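PAN2-PAN3 deadenylation complex catalytic subunit pan2 (Neurospora crassa, PDB 4CZX) probably acts as the catalytic subunit of the PAN deadenylase, which shortens mRNA poly(A) tails, and is represented here by its N-terminal WD40 domain. Local coordinates at residues A[80-85]-A[95-99]; A[72-76]-A[87-92]; A[32-36]-A[301-305]; A[76-81]-A[113-119]; A[123-127]-A[138-142]. All coordinates share one frame; numbering follows the deposited sequence. Where two conformers were deposited one is given.

Contact 1. Residues A[80-85]-A[95-99]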
# COMPACT_ATOMS: atom_id res chain seq x y z
N PHE A 80 -3.02 13.07 32.73
CA PHE A 80 -3.01 11.70 33.22
C PHE A 80 -4.09 11.41 34.25
O PHE A 80 -4.26 12.18 35.21
CB PHE A 80 -1.64 11.39 33.83
CG PHE A 80 -0.51 11.67 32.90
CD1 PHE A 80 -0.18 10.76 31.90
CD2 PHE A 80 0.20 12.86 32.98
CE1 PHE A 80 0.84 11.03 31.00
CE2 PHE A 80 1.23 13.14 32.10
CZ PHE A 80 1.56 12.22 31.11
N VAL A 81 -4.80 10.30 34.04
CA VAL A 81 -5.77 9.79 35.01
C VAL A 81 -5.57 8.29 35.19
O VAL A 81 -4.74 7.68 34.50
CB VAL A 81 -7.22 10.07 34.57
CG1 VAL A 81 -7.42 11.58 34.32
CG2 VAL A 81 -7.57 9.29 33.33
N ASP A 82 -6.29 7.69 36.13
CA ASP A 82 -6.11 6.27 36.41
C ASP A 82 -6.31 5.39 35.17
O ASP A 82 -5.51 4.49 34.91
CB ASP A 82 -7.05 5.83 37.53
CG ASP A 82 -6.63 6.38 38.88
OD1 ASP A 82 -5.46 6.78 39.02
OD2 ASP A 82 -7.47 6.42 39.80
N LYS A 83 -7.36 5.66 34.39
CA LYS A 83 -7.70 4.79 33.26
C LYS A 83 -6.74 4.91 32.07
O LYS A 83 -6.55 3.96 31.31
CB LYS A 83 -9.12 5.07 32.78
CG LYS A 83 -10.22 4.49 33.66
CD LYS A 83 -11.51 5.28 33.48
CE LYS A 83 -12.76 4.47 33.77
NZ LYS A 83 -13.99 5.28 33.50
N GLY A 84 -6.14 6.08 31.90
CA GLY A 84 -5.23 6.27 30.78
C GLY A 84 -4.70 7.68 30.62
O GLY A 84 -4.74 8.48 31.56
N VAL A 85 -4.23 7.97 29.42
CA VAL A 85 -3.61 9.26 29.13
C VAL A 85 -4.52 10.06 28.22
O VAL A 85 -5.07 9.52 27.26
CB VAL A 85 -2.25 9.08 28.46
CG1 VAL A 85 -1.57 10.47 28.21
CG2 VAL A 85 -1.37 8.15 29.30
N MET A 95 -8.11 9.94 24.10
CA MET A 95 -7.76 9.23 25.32
C MET A 95 -7.49 7.76 25.03
O MET A 95 -8.26 7.12 24.32
CB MET A 95 -8.86 9.36 26.37
CG MET A 95 -8.45 8.71 27.68
SD MET A 95 -9.66 8.94 29.00
CE MET A 95 -8.84 8.04 30.30
N ALA A 96 -6.40 7.25 25.56
CA ALA A 96 -6.03 5.86 25.35
C ALA A 96 -5.42 5.32 26.62
O ALA A 96 -4.89 6.08 27.43
CB ALA A 96 -5.05 5.72 24.18
N ALA A 97 -5.49 4.01 26.80
CA ALA A 97 -4.79 3.36 27.89
C ALA A 97 -3.31 3.50 27.60
O ALA A 97 -2.92 3.77 26.46
CB ALA A 97 -5.20 1.89 28.01
N ARG A 98 -2.47 3.30 28.61
CA ARG A 98 -1.03 3.45 28.45
C ARG A 98 -0.46 2.37 27.52
O ARG A 98 0.62 2.53 26.95
CB ARG A 98 -0.35 3.43 29.82
CG ARG A 98 -0.68 4.68 30.63
CD ARG A 98 -0.39 4.54 32.13
NE ARG A 98 -0.60 5.83 32.79
CZ ARG A 98 -1.77 6.24 33.26
NH1 ARG A 98 -2.84 5.45 33.18
NH2 ARG A 98 -1.88 7.43 33.84
N SER A 99 -1.21 1.27 27.38
CA SER A 99 -0.96 0.21 26.40
C SER A 99 -1.05 0.67 24.95
O SER A 99 -0.44 0.06 24.05
CB SER A 99 -1.97 -0.91 26.60
OG SER A 99 -3.29 -0.40 26.44
O HOH W 1 -3.74 3.07 31.42
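The carbonyl oxygen of V81 is gripped end-on by the guanidinium of R98. NH2 of R98 lies 2.9 Å from V81 O, and NH1 of R98 reaches the same oxygen at 3.2 Å. V81 O sits at the edge of the guanidinium, in its plane. NH1 also makes a weak hydrogen bond to D82 O. One water accepts from NH1 and from the backbone N of R98 and donates to K83 O. The turn after strand 77-80 therefore presents three successive carbonyls to this one arginine and its water. CG of R98 is anti to its carbonyl carbon (chi1 -69°), and the chain then runs extended to NE, which brings the guanidinium to the carbonyls of the turn. V85 CG2 lies over one face of that group, offset toward the rim, and also meets R98 CG. NE of R98 forms a salt bridge with D36, which probably steadies the charge in this buried place.

Beyond the turn, V85 and A96 form an antiparallel hydrogen-bonded pair, with V85 N to A96 O at 2.8 Å. M95 is extended along its whole length and brings CE to V81 CG2 at 3.5 Å, the two side chains crossing at about a right angle. The contact ties strand 93-96 and the loop after it to the turn between strands 77-80 and 85-88. Strand 41-45 of the adjacent propeller blade touches V85 and R98 through W43.

Contact 2. Residues A[72-76]-A[87-92]. With PO4 (phosphate ion), chain D.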
# COMPACT_ATOMS: atom_id res chain seq x y z
N ASP A 72 -2.92 17.28 11.57
CA ASP A 72 -3.36 18.09 12.71
C ASP A 72 -2.21 18.81 13.39
O ASP A 72 -2.43 19.76 14.13
CB ASP A 72 -4.09 17.24 13.75
CG ASP A 72 -5.53 16.96 13.38
OD1 ASP A 72 -5.96 17.30 12.25
OD2 ASP A 72 -6.25 16.39 14.23
N GLY A 73 -0.99 18.35 13.16
CA GLY A 73 0.17 19.04 13.72
C GLY A 73 0.65 18.50 15.06
O GLY A 73 0.55 17.30 15.34
N PRO A 74 1.18 19.39 15.91
CA PRO A 74 1.89 18.95 17.12
C PRO A 74 0.99 18.35 18.19
O PRO A 74 -0.17 18.72 18.31
CB PRO A 74 2.54 20.24 17.65
CG PRO A 74 1.81 21.35 16.99
CD PRO A 74 1.39 20.83 15.65
N LEU A 75 1.55 17.43 18.96
CA LEU A 75 0.91 16.97 20.18
C LEU A 75 1.12 18.11 21.17
O LEU A 75 2.25 18.45 21.47
CB LEU A 75 1.53 15.65 20.67
CG LEU A 75 0.62 14.72 21.47
CD1 LEU A 75 1.34 13.39 21.78
CD2 LEU A 75 0.17 15.39 22.76
N ARG A 76 0.03 18.72 21.63
CA ARG A 76 0.15 19.97 22.39
C ARG A 76 0.37 19.78 23.88
O ARG A 76 1.09 20.57 24.51
CB ARG A 76 -1.10 20.82 22.17
CG ARG A 76 -1.41 21.09 20.70
CD ARG A 76 -1.22 22.53 20.40
NE ARG A 76 -1.38 22.86 19.00
CZ ARG A 76 -0.51 23.63 18.34
NH1 ARG A 76 0.55 24.10 18.97
NH2 ARG A 76 -0.70 23.90 17.05
N PHE A 87 -4.65 13.13 25.50
CA PHE A 87 -3.76 13.78 24.53
C PHE A 87 -4.50 14.91 23.83
O PHE A 87 -5.62 14.71 23.35
CB PHE A 87 -3.28 12.77 23.47
CG PHE A 87 -2.70 11.50 24.04
CD1 PHE A 87 -3.50 10.38 24.28
CD2 PHE A 87 -1.33 11.40 24.26
CE1 PHE A 87 -2.95 9.18 24.78
CE2 PHE A 87 -0.77 10.23 24.75
CZ PHE A 87 -1.58 9.11 25.02
N LEU A 88 -3.88 16.09 23.75
CA LEU A 88 -4.53 17.22 23.09
C LEU A 88 -3.80 17.61 21.80
O LEU A 88 -2.58 17.77 21.78
CB LEU A 88 -4.59 18.45 24.02
CG LEU A 88 -5.42 19.62 23.45
CD1 LEU A 88 -6.18 20.33 24.56
CD2 LEU A 88 -4.57 20.65 22.69
N GLY A 89 -4.57 17.74 20.72
CA GLY A 89 -4.07 18.31 19.48
C GLY A 89 -4.93 19.52 19.15
O GLY A 89 -5.94 19.76 19.83
N SER A 90 -4.56 20.27 18.12
CA SER A 90 -5.31 21.46 17.75
C SER A 90 -6.77 21.20 17.39
O SER A 90 -7.61 22.07 17.57
CB SER A 90 -4.63 22.18 16.59
OG SER A 90 -3.56 22.97 17.08
N ARG A 91 -7.05 20.00 16.86
CA ARG A 91 -8.37 19.72 16.30
C ARG A 91 -9.16 18.66 17.08
O ARG A 91 -10.30 18.34 16.72
CB ARG A 91 -8.23 19.25 14.83
CG ARG A 91 -7.54 20.26 13.91
CD ARG A 91 -8.35 21.54 13.77
NE ARG A 91 -9.75 21.23 13.53
CZ ARG A 91 -10.26 20.91 12.35
NH1 ARG A 91 -9.49 20.88 11.27
NH2 ARG A 91 -11.55 20.62 12.24
N SER A 92 -8.56 18.11 18.12
CA SER A 92 -9.18 16.97 18.79
C SER A 92 -8.57 16.66 20.14
O SER A 92 -7.48 17.14 20.47
CB SER A 92 -9.08 15.73 17.90
OG SER A 92 -7.73 15.30 17.81
P PO4 D . -11.93 17.67 9.62
O1 PO4 D . -12.45 19.08 9.53
O2 PO4 D . -10.42 17.70 9.61
O3 PO4 D . -12.43 17.02 10.89
O4 PO4 D . -12.43 16.87 8.43
O HOH W 2 -1.99 20.18 16.87
O HOH W 3 -5.88 17.11 16.78
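R76 spans from the loop before strand 77-80 to strand 85-88 and the turn after it, within one blade of the WD40 beta-propeller. Its CB lies 3.4 Å from L88 O, and its CG is 3.7 Å from the same L88 O. The chain bends at chi2 (-113°), which swings CD and the guanidinium toward S90. There NE and NH2 of R76 both donate hydrogen bonds to S90 OG, at 2.9 and 3.0 Å. This is a side-on grip of a single hydroxyl oxygen, near the guanidinium plane. P74 CG sits over the centre of one guanidinium face. S90 OG also bonds D113, so the hydroxyl links the arginine to an acidic residue. The backbone N of R76 adds a hydrogen bond to L88 O.

At the other end D72 lies across R91, with OD2 3.5 Å from R91 CB. The D72 carboxylate forms a salt bridge with R107, while NE of R91 bonds M111 O. One water joins D72 OD2, R91 N and S92 OG. A second accepts a hydrogen bond from S90 N and donates to D72 O and P74 O. At the tip of R91, NH2 donates to O1 of a phosphate ion, probably from the crystallisation liquor, at 3.2 Å.

Contact 3. Residues A[32-36]-A[301-305]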
# COMPACT_ATOMS: atom_id res chain seq x y z
N THR A 32 6.21 18.53 23.23
CA THR A 32 5.90 18.61 24.66
C THR A 32 6.42 17.35 25.34
O THR A 32 6.60 16.30 24.69
CB THR A 32 4.37 18.78 24.90
OG1 THR A 32 4.11 18.98 26.29
CG2 THR A 32 3.60 17.54 24.41
N ILE A 33 6.72 17.44 26.64
CA ILE A 33 7.00 16.25 27.44
C ILE A 33 6.28 16.35 28.78
O ILE A 33 6.03 17.46 29.28
CB ILE A 33 8.52 16.05 27.69
CG1 ILE A 33 9.06 17.08 28.71
CG2 ILE A 33 9.33 16.13 26.37
CD1 ILE A 33 10.55 16.97 28.94
N ALA A 34 5.94 15.21 29.36
CA ALA A 34 5.33 15.18 30.70
C ALA A 34 5.52 13.83 31.38
O ALA A 34 5.30 12.77 30.78
CB ALA A 34 3.83 15.50 30.62
N PHE A 35 5.93 13.88 32.64
CA PHE A 35 5.93 12.70 33.50
C PHE A 35 4.51 12.22 33.76
O PHE A 35 3.65 13.00 34.14
CB PHE A 35 6.62 13.02 34.82
CG PHE A 35 8.11 13.01 34.74
CD1 PHE A 35 8.80 11.81 34.71
CD2 PHE A 35 8.82 14.20 34.73
CE1 PHE A 35 10.18 11.79 34.64
CE2 PHE A 35 10.20 14.19 34.67
CZ PHE A 35 10.89 12.99 34.63
N ASP A 36 4.28 10.92 33.58
CA ASP A 36 3.04 10.29 34.01
C ASP A 36 2.95 10.33 35.54
O ASP A 36 3.97 10.47 36.23
CB ASP A 36 3.00 8.82 33.53
CG ASP A 36 1.59 8.28 33.37
OD1 ASP A 36 0.71 8.56 34.21
OD2 ASP A 36 1.36 7.55 32.38
N GLY A 301 12.94 13.00 39.55
CA GLY A 301 13.31 13.03 38.15
C GLY A 301 13.08 14.38 37.48
O GLY A 301 12.01 14.97 37.61
N LYS A 302 14.11 14.87 36.78
CA LYS A 302 14.00 16.09 35.98
C LYS A 302 14.23 15.76 34.51
O LYS A 302 15.25 15.17 34.15
CB LYS A 302 15.03 17.15 36.41
CG LYS A 302 14.69 17.90 37.70
CD LYS A 302 14.93 17.06 38.95
CE LYS A 302 14.83 17.92 40.20
NZ LYS A 302 15.10 17.15 41.46
N ALA A 303 13.29 16.15 33.66
CA ALA A 303 13.40 15.84 32.23
C ALA A 303 13.50 17.11 31.41
O ALA A 303 12.79 18.08 31.68
CB ALA A 303 12.22 15.01 31.76
N LEU A 304 14.36 17.09 30.39
CA LEU A 304 14.59 18.23 29.52
C LEU A 304 14.66 17.78 28.07
O LEU A 304 15.41 16.85 27.75
CB LEU A 304 15.90 18.95 29.89
CG LEU A 304 16.09 19.57 31.27
CD1 LEU A 304 16.49 18.53 32.32
CD2 LEU A 304 17.12 20.68 31.20
N ALA A 305 13.89 18.41 27.19
CA ALA A 305 13.97 18.08 25.77
C ALA A 305 14.61 19.24 25.03
O ALA A 305 14.32 20.40 25.34
CB ALA A 305 12.59 17.77 25.19
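F35 lays the CE2-CZ end of its ring against A303 and G301. CE2 lies 3.6 Å from A303 CB and 3.5 Å from G301 O. CZ meets the same two atoms slightly farther off. CG of F35 is anti to its carbonyl carbon (chi1 -79°), which turns the ring toward residues 301-303. Two residues earlier, I33 points the same way. Its CD1 lies 3.8 Å from A303 CB and near A303 O, while its CG2 meets A305 CB, also at 3.8 Å. The CB of A303 is thus touched by both larger side chains. The strand axes are 8.0 Å apart at closest and run antiparallel at 169°. The small residues G301, A303 and A305 probably allow this close approach.

The side-chain packing is apolar and mostly buried, though it also meets two backbone carbonyls. The F35 ring also meets F322 edge-to-face, and L42 touches both F35 and A303. A serine in place of F35 would probably leave a gap beside A303 and G301 and lose the edge-to-face contact with F322. The backbone of F35 is tied separately, its N to D294 and its O to R297.

Strand 32-35 is the first of its four-stranded sheet. Strand 302-306 is a middle strand of the neighbouring blade, between strands 290-295 and 310-315. Such side-chain packing between the faces of successive blades is characteristic of a WD40 beta-propeller.

Contact 4. Residues A[76-81]-A[113-119]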
# COMPACT_ATOMS: atom_id res chain seq x y z
N ARG A 76 0.03 18.72 21.63
CA ARG A 76 0.15 19.97 22.39
C ARG A 76 0.37 19.78 23.88
O ARG A 76 1.09 20.57 24.51
CB ARG A 76 -1.10 20.82 22.17
CG ARG A 76 -1.41 21.09 20.70
CD ARG A 76 -1.22 22.53 20.40
NE ARG A 76 -1.38 22.86 19.00
CZ ARG A 76 -0.51 23.63 18.34
NH1 ARG A 76 0.55 24.10 18.97
NH2 ARG A 76 -0.70 23.90 17.05
N GLN A 77 -0.26 18.75 24.45
CA GLN A 77 -0.23 18.54 25.90
C GLN A 77 -0.73 17.14 26.27
O GLN A 77 -1.55 16.55 25.55
CB GLN A 77 -1.08 19.59 26.63
CG GLN A 77 -0.90 19.66 28.17
CD GLN A 77 -2.00 20.47 28.85
OE1 GLN A 77 -2.59 21.36 28.24
NE2 GLN A 77 -2.31 20.13 30.10
N PHE A 78 -0.21 16.62 27.38
CA PHE A 78 -0.68 15.39 28.02
C PHE A 78 -1.43 15.71 29.32
O PHE A 78 -1.13 16.71 29.99
CB PHE A 78 0.47 14.46 28.39
CG PHE A 78 1.34 14.04 27.24
CD1 PHE A 78 0.97 13.00 26.40
CD2 PHE A 78 2.58 14.65 27.04
CE1 PHE A 78 1.80 12.60 25.34
CE2 PHE A 78 3.41 14.25 25.99
CZ PHE A 78 3.02 13.23 25.14
N LEU A 79 -2.40 14.87 29.67
CA LEU A 79 -2.91 14.81 31.05
C LEU A 79 -3.07 13.35 31.43
O LEU A 79 -3.25 12.50 30.56
CB LEU A 79 -4.24 15.55 31.22
CG LEU A 79 -4.27 17.08 31.30
CD1 LEU A 79 -5.72 17.52 31.46
CD2 LEU A 79 -3.41 17.60 32.45
N PHE A 80 -3.02 13.07 32.73
CA PHE A 80 -3.01 11.70 33.22
C PHE A 80 -4.09 11.41 34.25
O PHE A 80 -4.26 12.18 35.21
CB PHE A 80 -1.64 11.39 33.83
CG PHE A 80 -0.51 11.67 32.90
CD1 PHE A 80 -0.18 10.76 31.90
CD2 PHE A 80 0.20 12.86 32.98
CE1 PHE A 80 0.84 11.03 31.00
CE2 PHE A 80 1.23 13.14 32.10
CZ PHE A 80 1.56 12.22 31.11
N VAL A 81 -4.80 10.30 34.04
CA VAL A 81 -5.77 9.79 35.01
C VAL A 81 -5.57 8.29 35.19
O VAL A 81 -4.74 7.68 34.50
CB VAL A 81 -7.22 10.07 34.57
CG1 VAL A 81 -7.42 11.58 34.32
CG2 VAL A 81 -7.57 9.29 33.33
N ASP A 113 -8.33 25.36 17.06
CA ASP A 113 -6.91 25.48 17.38
C ASP A 113 -6.71 25.38 18.89
O ASP A 113 -6.30 26.35 19.54
CB ASP A 113 -6.34 26.80 16.83
CG ASP A 113 -4.82 26.83 16.88
OD1 ASP A 113 -4.20 25.79 17.19
OD2 ASP A 113 -4.23 27.90 16.62
N LEU A 114 -7.01 24.20 19.44
CA LEU A 114 -6.82 23.93 20.86
C LEU A 114 -5.35 23.97 21.23
O LEU A 114 -4.52 23.52 20.45
CB LEU A 114 -7.39 22.55 21.23
CG LEU A 114 -8.87 22.30 20.96
CD1 LEU A 114 -9.20 20.88 21.38
CD2 LEU A 114 -9.72 23.29 21.74
N ARG A 115 -5.03 24.47 22.42
CA ARG A 115 -3.64 24.59 22.86
C ARG A 115 -3.39 24.07 24.27
O ARG A 115 -2.24 23.80 24.65
CB ARG A 115 -3.19 26.06 22.81
CG ARG A 115 -3.18 26.67 21.40
CD ARG A 115 -2.19 25.97 20.48
NE ARG A 115 -2.21 26.59 19.15
CZ ARG A 115 -1.47 27.64 18.80
NH1 ARG A 115 -0.62 28.19 19.66
NH2 ARG A 115 -1.57 28.15 17.57
N ALA A 116 -4.47 23.93 25.04
CA ALA A 116 -4.32 23.70 26.46
C ALA A 116 -5.53 23.00 27.05
O ALA A 116 -6.66 23.18 26.61
CB ALA A 116 -4.09 25.04 27.20
N MET A 117 -5.27 22.24 28.09
CA MET A 117 -6.36 21.72 28.89
C MET A 117 -5.97 21.49 30.32
O MET A 117 -4.78 21.38 30.66
CB MET A 117 -6.88 20.44 28.29
CG MET A 117 -5.86 19.44 28.28
SD MET A 117 -6.69 18.03 27.60
CE MET A 117 -5.26 17.13 27.49
N SER A 118 -6.98 21.40 31.17
CA SER A 118 -6.77 21.23 32.60
C SER A 118 -7.93 20.49 33.22
O SER A 118 -9.01 20.39 32.63
CB SER A 118 -6.60 22.59 33.30
OG SER A 118 -7.85 23.26 33.37
N PHE A 119 -7.73 19.98 34.42
CA PHE A 119 -8.84 19.49 35.21
C PHE A 119 -9.63 20.69 35.73
O PHE A 119 -9.24 21.84 35.53
CB PHE A 119 -8.34 18.58 36.33
CG PHE A 119 -7.63 17.36 35.81
CD1 PHE A 119 -8.34 16.37 35.15
CD2 PHE A 119 -6.26 17.22 35.95
CE1 PHE A 119 -7.70 15.25 34.64
CE2 PHE A 119 -5.61 16.10 35.44
CZ PHE A 119 -6.34 15.11 34.80
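Two successive blades of the propeller meet here, through strand 77-80 of one and strand 114-119 of the next. The strands run nearly parallel, 16° apart with axes 7.6 Å from each other at closest, and side chains fill the space between. Q77 acts like a piece of backbone. Its OE1 accepts a hydrogen bond from M117 N at 2.8 Å, and its NE2 donates to M117 O, also at 2.8 Å. CG of Q77 is anti to the backbone N (chi1 -168°) and the chain is extended, which carries the amide to M117.

On one side of Q77, the guanidinium of R76, its NE held by S90, lies flat on that of R115, centres 4.2 Å apart. D113 probably offsets the like charges. R115 grips it side-on, NE to OD1 and NH2 to OD2 (2.8 Å), and R76 NH2 makes a long, weak ion pair with OD1. On the other side, L79 and M117 meet tip to tip, with M117 CE 3.9 Å from L79 CG. L79 CD1 lies 3.7 Å from M117 CG and also sits over the face of the F119 ring, a CH-pi contact. V81 CG1 meets F119 CE1 at 3.7 Å.

R115 and A116 form a classic beta bulge opposite A130 of strand 126-131. I127 of that strand touches L79, M117 and F119. Strand 85-88 adds L88 beside M117, and W132 makes a cation-pi contact with R115.

Contact 5. Residues A[123-127]-A[138-142]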
# COMPACT_ATOMS: atom_id res chain seq x y z
N GLY A 123 -12.18 16.72 40.15
CA GLY A 123 -11.10 15.76 40.23
C GLY A 123 -10.61 15.40 38.85
O GLY A 123 -10.22 16.27 38.08
N THR A 124 -10.63 14.12 38.51
CA THR A 124 -10.15 13.74 37.19
C THR A 124 -11.30 13.36 36.26
O THR A 124 -11.07 12.83 35.18
CB THR A 124 -9.16 12.57 37.28
OG1 THR A 124 -9.72 11.52 38.09
CG2 THR A 124 -7.84 13.04 37.90
N SER A 125 -12.53 13.65 36.66
CA SER A 125 -13.71 13.26 35.90
C SER A 125 -14.02 14.23 34.76
O SER A 125 -14.80 13.92 33.86
CB SER A 125 -14.93 13.15 36.82
OG SER A 125 -14.64 12.35 37.96
N GLU A 126 -13.43 15.42 34.82
CA GLU A 126 -13.77 16.48 33.86
C GLU A 126 -12.57 17.34 33.47
O GLU A 126 -11.72 17.66 34.31
CB GLU A 126 -14.88 17.36 34.44
CG GLU A 126 -15.42 18.43 33.52
CD GLU A 126 -16.48 19.31 34.19
OE1 GLU A 126 -16.11 20.32 34.82
OE2 GLU A 126 -17.69 18.99 34.06
N ILE A 127 -12.49 17.71 32.20
CA ILE A 127 -11.45 18.63 31.77
C ILE A 127 -12.02 19.85 31.04
O ILE A 127 -13.11 19.81 30.48
CB ILE A 127 -10.42 17.96 30.84
CG1 ILE A 127 -11.11 17.32 29.63
CG2 ILE A 127 -9.59 16.96 31.62
CD1 ILE A 127 -10.13 16.70 28.64
N VAL A 138 -15.98 21.91 27.67
CA VAL A 138 -15.90 21.10 28.87
C VAL A 138 -16.17 19.64 28.48
O VAL A 138 -17.17 19.34 27.83
CB VAL A 138 -16.89 21.58 29.94
CG1 VAL A 138 -16.70 20.80 31.22
CG2 VAL A 138 -16.72 23.08 30.21
N ILE A 139 -15.28 18.73 28.88
CA ILE A 139 -15.38 17.32 28.50
C ILE A 139 -15.52 16.41 29.72
O ILE A 139 -14.73 16.51 30.67
CB ILE A 139 -14.15 16.88 27.67
CG1 ILE A 139 -14.19 17.53 26.29
CG2 ILE A 139 -14.08 15.36 27.54
CD1 ILE A 139 -12.88 17.45 25.49
N ASP A 140 -16.53 15.54 29.69
CA ASP A 140 -16.71 14.47 30.67
C ASP A 140 -15.72 13.37 30.31
O ASP A 140 -15.85 12.73 29.26
CB ASP A 140 -18.15 13.94 30.65
CG ASP A 140 -18.43 12.87 31.73
OD1 ASP A 140 -17.52 12.10 32.12
OD2 ASP A 140 -19.59 12.79 32.17
N VAL A 141 -14.73 13.16 31.17
CA VAL A 141 -13.65 12.22 30.92
C VAL A 141 -14.13 10.76 31.02
O VAL A 141 -13.62 9.87 30.34
CB VAL A 141 -12.48 12.48 31.89
CG1 VAL A 141 -11.38 11.46 31.74
CG2 VAL A 141 -11.89 13.90 31.62
N ASN A 142 -15.15 10.53 31.83
CA ASN A 142 -15.69 9.18 31.97
C ASN A 142 -16.49 8.76 30.75
O ASN A 142 -16.36 7.64 30.26
CB ASN A 142 -16.53 9.07 33.24
CG ASN A 142 -15.70 9.25 34.49
OD1 ASN A 142 -14.60 8.71 34.59
ND2 ASN A 142 -16.22 10.02 35.43
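I127 and I139 exchange two backbone hydrogen bonds, I139 N to I127 O at 2.9 Å and I127 N to I139 O at 3.0 Å. Both are nearly straight, and each donor lies in the carbonyl plane of its acceptor. Toward the open end of the ladder, V141 N donates to S125 O at 2.8 Å. There the donor stands above the carbonyl plane.

These bonds join strands 126-131 and 135-140, a beta hairpin in a four-stranded blade of the WD40 propeller. E126 and D140 form the non-hydrogen-bonded pair between them. A CA-H...O contact from E126 CA to I139 O lies beside this pair.

On the face that carries I127 and I139, these two side chains lie side by side and point the same way, with I127 CG1 3.6 Å from I139 CB. I127 CG2 meets V141 CG2 at 3.8 Å, crossing it at about a right angle. On the other face E126 lies obliquely across V138, with its CD 3.3 Å from V138 CG1. CG of E126 is anti to the backbone N (chi1 -175°) and the chain runs out extended. The carboxylate bonds T120 through OE1 and pairs with K122 through OE2. An alanine in place of E126 would probably leave T120 and K122 without this acidic partner and take away the aliphatic contact over V138 CG1.

Contacts 1 and 2 hold the same blade, at opposite ends of strand 85-88, and both are buried though rich in polar bonds from an arginine. Contact 5 does the like for the next blade, but mostly with backbone bonds and aliphatic packing, and it runs out to an exposed end. Contacts 3 and 4 join blades instead, and both lie near the centre of the chain. Contact 3 is mainly apolar side-chain packing. Contact 4 is partly buried and mixes amide bonds, charges and apolar groups. R76 serves contacts 2 and 4, and F80 and V81 serve contacts 1 and 4. The salt bridge from R98 to D36 links contact 1 to contact 3.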